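Protein CT_858 (Chlamydia trachomatis, PDB 3DPM) probably acts as a serine-type endopeptidase, the chlamydial protease known as CPAF, and combines a PDZ-like region with a peptidase region of family S41. Local coordinates at residues F295-T300 / I335-N340; I457-N462 / A482-T487. All coordinates share one frame; numbering follows the deposited sequence.

Interaction 1: residues F295-T300 / I335-N340; sequences FLRIPT and IIDQTN
R297 reaches past D337 to the backbone carbonyl of T339, just where strand 290-297 and its parallel neighbour, strand 333-337, give way to loops. With helix 316-330 these strands form a beta-alpha-beta unit, and this contact is its parallel pair. The CG of R297 stands anti to the backbone N (chi1 180°), and the chain, extended to NE, carries the methylenes across D337, with R297 CG 3.3 Å from D337 O and R297 CD 3.5 Å from D337 OD1. NE turns out of the pair and donates to the carbonyl of S257. At the tip, R297 NH1 and NH2 both grip T339 O end-on, at 3.0 and 2.9 Å, with that oxygen in the guanidinium plane. R297 NH1 also makes a salt bridge to D337 OD1 at 3.1 Å, the two planes standing 44° apart. The other carboxylate oxygen is busy too: T339 OG1 donates to the syn lone pair of D337 OD2, and T339 N meets OD2 from above the plane, closing an Asx turn. On the same sheet face, F295 CZ presses on D337 CB at 3.3 Å. On the opposite face L296 CD1 touches I336 CG2, which also meets I298 CG1. The grip on T339 O and the Asx turn thus hold the loop, while the buried salt bridge joins the strand ends and probably favours the ionised form of both partners.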
loop_
_atom_site.group_PDB
_atom_site.type_symbol
_atom_site.label_atom_id
_atom_site.label_comp_id
_atom_site.label_asym_id
_atom_site.label_seq_id
_atom_site.Cartn_x
_atom_site.Cartn_y
_atom_site.Cartn_z
ATOM N N PHE A 295 -6.871 -22.364 32.010
ATOM C CA PHE A 295 -7.777 -21.757 31.049
ATOM C C PHE A 295 -7.056 -20.615 30.356
ATOM O O PHE A 295 -6.545 -19.690 30.998
ATOM C CB PHE A 295 -9.036 -21.220 31.724
ATOM C CG PHE A 295 -9.951 -20.489 30.780
ATOM C CD1 PHE A 295 -10.952 -21.164 30.095
ATOM C CD2 PHE A 295 -9.783 -19.127 30.550
ATOM C CE1 PHE A 295 -11.779 -20.497 29.192
ATOM C CE2 PHE A 295 -10.601 -18.446 29.648
ATOM C CZ PHE A 295 -11.602 -19.135 28.967
ATOM N N LEU A 296 -7.047 -20.668 29.034
ATOM C CA LEU A 296 -6.356 -19.667 28.254
ATOM C C LEU A 296 -7.228 -19.186 27.108
ATOM O O LEU A 296 -7.914 -19.973 26.460
ATOM C CB LEU A 296 -5.053 -20.292 27.742
ATOM C CG LEU A 296 -4.129 -19.614 26.735
ATOM C CD1 LEU A 296 -4.740 -19.712 25.343
ATOM C CD2 LEU A 296 -3.876 -18.172 27.157
ATOM N N ARG A 297 -7.225 -17.885 26.867
ATOM C CA ARG A 297 -8.009 -17.368 25.765
ATOM C C ARG A 297 -7.114 -16.780 24.688
ATOM O O ARG A 297 -6.284 -15.921 24.970
ATOM C CB ARG A 297 -9.008 -16.295 26.224
ATOM C CG ARG A 297 -9.820 -15.754 25.045
ATOM C CD ARG A 297 -10.932 -14.785 25.420
ATOM N NE ARG A 297 -11.426 -14.100 24.226
ATOM C CZ ARG A 297 -12.029 -14.704 23.202
ATOM N NH1 ARG A 297 -12.237 -16.014 23.217
ATOM N NH2 ARG A 297 -12.387 -14.001 22.137
ATOM N N ILE A 298 -7.275 -17.272 23.460
ATOM C CA ILE A 298 -6.531 -16.765 22.306
ATOM C C ILE A 298 -7.576 -15.865 21.650
ATOM O O ILE A 298 -8.455 -16.348 20.946
ATOM C CB ILE A 298 -6.145 -17.891 21.303
ATOM C CG1 ILE A 298 -5.301 -18.969 21.991
ATOM C CG2 ILE A 298 -5.358 -17.302 20.138
ATOM C CD1 ILE A 298 -3.909 -18.534 22.354
ATOM N N PRO A 299 -7.492 -14.548 21.876
ATOM C CA PRO A 299 -8.437 -13.573 21.324
ATOM C C PRO A 299 -8.307 -13.250 19.835
ATOM O O PRO A 299 -9.312 -13.102 19.123
ATOM C CB PRO A 299 -8.198 -12.350 22.195
ATOM C CG PRO A 299 -6.708 -12.401 22.391
ATOM C CD PRO A 299 -6.423 -13.878 22.643
ATOM N N THR A 300 -7.073 -13.145 19.366
ATOM C CA THR A 300 -6.835 -12.825 17.977
ATOM C C THR A 300 -5.465 -13.313 17.568
ATOM O O THR A 300 -4.659 -13.683 18.413
ATOM C CB THR A 300 -6.879 -11.315 17.763
ATOM O OG1 THR A 300 -6.641 -11.021 16.386
ATOM C CG2 THR A 300 -5.799 -10.636 18.595
ATOM N N ILE A 335 -7.752 -25.856 28.867
ATOM C CA ILE A 335 -8.907 -25.456 28.060
ATOM C C ILE A 335 -8.538 -24.163 27.343
ATOM O O ILE A 335 -8.220 -23.164 27.989
ATOM C CB ILE A 335 -10.176 -25.156 28.917
ATOM C CG1 ILE A 335 -10.963 -26.432 29.206
ATOM C CG2 ILE A 335 -11.097 -24.206 28.169
ATOM C CD1 ILE A 335 -10.399 -27.259 30.305
ATOM N N ILE A 336 -8.576 -24.190 26.013
ATOM C CA ILE A 336 -8.272 -23.002 25.216
ATOM C C ILE A 336 -9.576 -22.384 24.696
ATOM O O ILE A 336 -10.317 -23.016 23.947
ATOM C CB ILE A 336 -7.396 -23.331 23.975
ATOM C CG1 ILE A 336 -6.179 -24.166 24.372
ATOM C CG2 ILE A 336 -6.931 -22.041 23.318
ATOM C CD1 ILE A 336 -5.241 -23.470 25.316
ATOM N N ASP A 337 -9.861 -21.156 25.109
ATOM C CA ASP A 337 -11.050 -20.459 24.637
ATOM C C ASP A 337 -10.628 -19.705 23.377
ATOM O O ASP A 337 -9.932 -18.693 23.455
ATOM C CB ASP A 337 -11.552 -19.456 25.682
ATOM C CG ASP A 337 -12.711 -18.598 25.168
ATOM O OD1 ASP A 337 -13.035 -17.576 25.813
ATOM O OD2 ASP A 337 -13.306 -18.941 24.123
ATOM N N GLN A 338 -11.055 -20.195 22.218
ATOM C CA GLN A 338 -10.695 -19.548 20.964
ATOM C C GLN A 338 -11.898 -19.038 20.169
ATOM O O GLN A 338 -11.800 -18.843 18.956
ATOM C CB GLN A 338 -9.893 -20.511 20.095
ATOM C CG GLN A 338 -8.930 -19.811 19.165
ATOM C CD GLN A 338 -9.030 -20.304 17.739
ATOM O OE1 GLN A 338 -8.120 -20.100 16.944
ATOM N NE2 GLN A 338 -10.147 -20.948 17.403
ATOM N N THR A 339 -13.025 -18.821 20.841
ATOM C CA THR A 339 -14.232 -18.326 20.172
ATOM C C THR A 339 -14.134 -16.834 19.843
ATOM O O THR A 339 -13.322 -16.116 20.427
ATOM C CB THR A 339 -15.459 -18.518 21.059
ATOM O OG1 THR A 339 -15.227 -17.870 22.316
ATOM C CG2 THR A 339 -15.738 -20.005 21.280
ATOM N N ASN A 340 -14.965 -16.367 18.914
ATOM C CA ASN A 340 -14.960 -14.951 18.536
ATOM C C ASN A 340 -13.563 -14.421 18.253
ATOM O O ASN A 340 -13.153 -13.409 18.829
ATOM C CB ASN A 340 -15.591 -14.110 19.649
ATOM C CG ASN A 340 -17.065 -14.388 19.807
ATOM O OD1 ASN A 340 -17.566 -15.397 19.315
ATOM N ND2 ASN A 340 -17.770 -13.503 20.506
#

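Interaction 2: residues I457-N462 / A482-T487; sequences ICVLIN and ALIVGT
Peptide units are the flat groups joining V459 to L483 and V485: the bonds given by V459 N and V485 N run nearly along the C=O axes of their acceptors, and side chains cover both faces of the resulting sheet. This is the parallel pair of a beta-alpha-beta unit, strand 457-461, helix 468-478 and strand 482-486, in a domain whose family is grouped with the ClpP/crotonase fold. V459 donates to L483 O and receives V485 N on its own carbonyl, each at 2.8 Å between N and O. One face carries C458, L460, L483 and V485. There C458 SG rests 3.8 Å from V485 CG2, and L460 lies side by side with V485; helix 549-563 covers this layer through Y551, L558 and L562. On the opposite face V459 meets A482 and I484; F472 and L476 of helix 468-478 cover V459, and K477 meets I484. I461 crosses I484: its CG1 sits between the backbone N and the carbonyl carbon (chi1 59°), and I461 CD1 comes within 3.4 Å of I484 CG2. G486 passes I461 with its CA 3.4 Å from I461 O. The ladder ends with T487 N, 3.1 Å from I461 O and well above the plane of that carbonyl.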
loop_
_atom_site.group_PDB
_atom_site.type_symbol
_atom_site.label_atom_id
_atom_site.label_comp_id
_atom_site.label_asym_id
_atom_site.label_seq_id
_atom_site.Cartn_x
_atom_site.Cartn_y
_atom_site.Cartn_z
ATOM N N ILE A 457 -5.564 -31.304 25.612
ATOM C CA ILE A 457 -6.165 -29.987 25.445
ATOM C C ILE A 457 -7.587 -30.022 24.919
ATOM O O ILE A 457 -7.960 -30.874 24.111
ATOM C CB ILE A 457 -5.342 -29.125 24.455
ATOM C CG1 ILE A 457 -3.871 -29.108 24.869
ATOM C CG2 ILE A 457 -5.893 -27.704 24.410
ATOM C CD1 ILE A 457 -2.953 -28.434 23.856
ATOM N N CYS A 458 -8.377 -29.073 25.399
ATOM C CA CYS A 458 -9.757 -28.914 24.973
ATOM C C CYS A 458 -9.822 -27.508 24.392
ATOM O O CYS A 458 -9.467 -26.540 25.069
ATOM C CB CYS A 458 -10.719 -29.023 26.160
ATOM S SG CYS A 458 -12.464 -28.921 25.664
ATOM N N VAL A 459 -10.253 -27.405 23.141
ATOM C CA VAL A 459 -10.354 -26.121 22.457
ATOM C C VAL A 459 -11.815 -25.758 22.191
ATOM O O VAL A 459 -12.545 -26.540 21.590
ATOM C CB VAL A 459 -9.598 -26.167 21.105
ATOM C CG1 VAL A 459 -9.650 -24.810 20.413
ATOM C CG2 VAL A 459 -8.156 -26.586 21.339
ATOM N N LEU A 460 -12.227 -24.569 22.635
ATOM C CA LEU A 460 -13.599 -24.080 22.442
ATOM C C LEU A 460 -13.686 -23.204 21.192
ATOM O O LEU A 460 -13.003 -22.182 21.095
ATOM C CB LEU A 460 -14.043 -23.267 23.660
ATOM C CG LEU A 460 -13.776 -23.940 25.007
ATOM C CD1 LEU A 460 -14.379 -23.097 26.113
ATOM C CD2 LEU A 460 -14.346 -25.361 25.012
ATOM N N ILE A 461 -14.534 -23.601 20.250
ATOM C CA ILE A 461 -14.695 -22.869 18.997
ATOM C C ILE A 461 -16.151 -22.495 18.702
ATOM O O ILE A 461 -17.075 -23.054 19.303
ATOM C CB ILE A 461 -14.207 -23.722 17.805
ATOM C CG1 ILE A 461 -15.009 -25.024 17.753
ATOM C CG2 ILE A 461 -12.716 -24.027 17.939
ATOM C CD1 ILE A 461 -14.905 -25.760 16.438
ATOM N N ASN A 462 -16.351 -21.549 17.781
ATOM C CA ASN A 462 -17.705 -21.159 17.374
ATOM C C ASN A 462 -17.760 -20.528 15.977
ATOM O O ASN A 462 -16.721 -20.284 15.356
ATOM C CB ASN A 462 -18.355 -20.231 18.408
ATOM C CG ASN A 462 -17.781 -18.835 18.393
ATOM O OD1 ASN A 462 -18.258 -17.957 19.113
ATOM N ND2 ASN A 462 -16.754 -18.616 17.579
ATOM N N ALA A 482 -5.889 -32.294 20.119
ATOM C CA ALA A 482 -6.898 -31.742 21.006
ATOM C C ALA A 482 -8.330 -32.163 20.745
ATOM O O ALA A 482 -8.663 -32.716 19.696
ATOM C CB ALA A 482 -6.813 -30.221 20.984
ATOM N N LEU A 483 -9.163 -31.878 21.744
ATOM C CA LEU A 483 -10.597 -32.150 21.738
ATOM C C LEU A 483 -11.210 -30.809 21.326
ATOM O O LEU A 483 -10.983 -29.797 21.978
ATOM C CB LEU A 483 -11.064 -32.503 23.154
ATOM C CG LEU A 483 -12.245 -33.449 23.395
ATOM C CD1 LEU A 483 -12.997 -32.982 24.642
ATOM C CD2 LEU A 483 -13.173 -33.483 22.201
ATOM N N ILE A 484 -11.975 -30.809 20.244
ATOM C CA ILE A 484 -12.593 -29.589 19.741
ATOM C C ILE A 484 -14.042 -29.556 20.186
ATOM O O ILE A 484 -14.826 -30.438 19.824
ATOM C CB ILE A 484 -12.531 -29.558 18.205
ATOM C CG1 ILE A 484 -11.135 -29.989 17.736
ATOM C CG2 ILE A 484 -12.862 -28.174 17.704
ATOM C CD1 ILE A 484 -9.997 -29.134 18.295
ATOM N N VAL A 485 -14.397 -28.533 20.958
ATOM C CA VAL A 485 -15.752 -28.406 21.486
ATOM C C VAL A 485 -16.413 -27.062 21.186
ATOM O O VAL A 485 -15.783 -26.021 21.294
ATOM C CB VAL A 485 -15.736 -28.639 23.018
ATOM C CG1 VAL A 485 -17.123 -28.395 23.622
ATOM C CG2 VAL A 485 -15.264 -30.065 23.304
ATOM N N GLY A 486 -17.689 -27.105 20.808
ATOM C CA GLY A 486 -18.429 -25.887 20.503
ATOM C C GLY A 486 -19.277 -26.031 19.254
ATOM O O GLY A 486 -20.065 -26.968 19.134
ATOM N N THR A 487 -19.114 -25.102 18.315
ATOM C CA THR A 487 -19.855 -25.143 17.057
ATOM C C THR A 487 -18.981 -24.780 15.854
ATOM O O THR A 487 -18.073 -23.955 15.947
ATOM C CB THR A 487 -21.086 -24.197 17.079
ATOM O OG1 THR A 487 -20.670 -22.866 17.394
ATOM C CG2 THR A 487 -22.101 -24.659 18.110
#

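Overall arrangement
Interactions 1 and 2 are alternate pairings in one mixed sheet, joined by the pairing of strand 333-337 with strand 457-461, where I336 probably hydrogen-bonds through its N to C458 O and through its O to L460 N. Each joins the two strands of a beta-alpha-beta unit. All touching residues of interaction 1 are buried, and its character comes from charge and carbonyl bonds at the strand ends. Interaction 2 is a longer run of backbone bonds with apolar side chains on both faces, and A482, L483 and T487 are partly exposed; helices 468-478 and 549-563 reach both contacts. A bound cysteine-containing ligand lies about 10 Å from the side chain of Q338 and about 14 Å from that of N462.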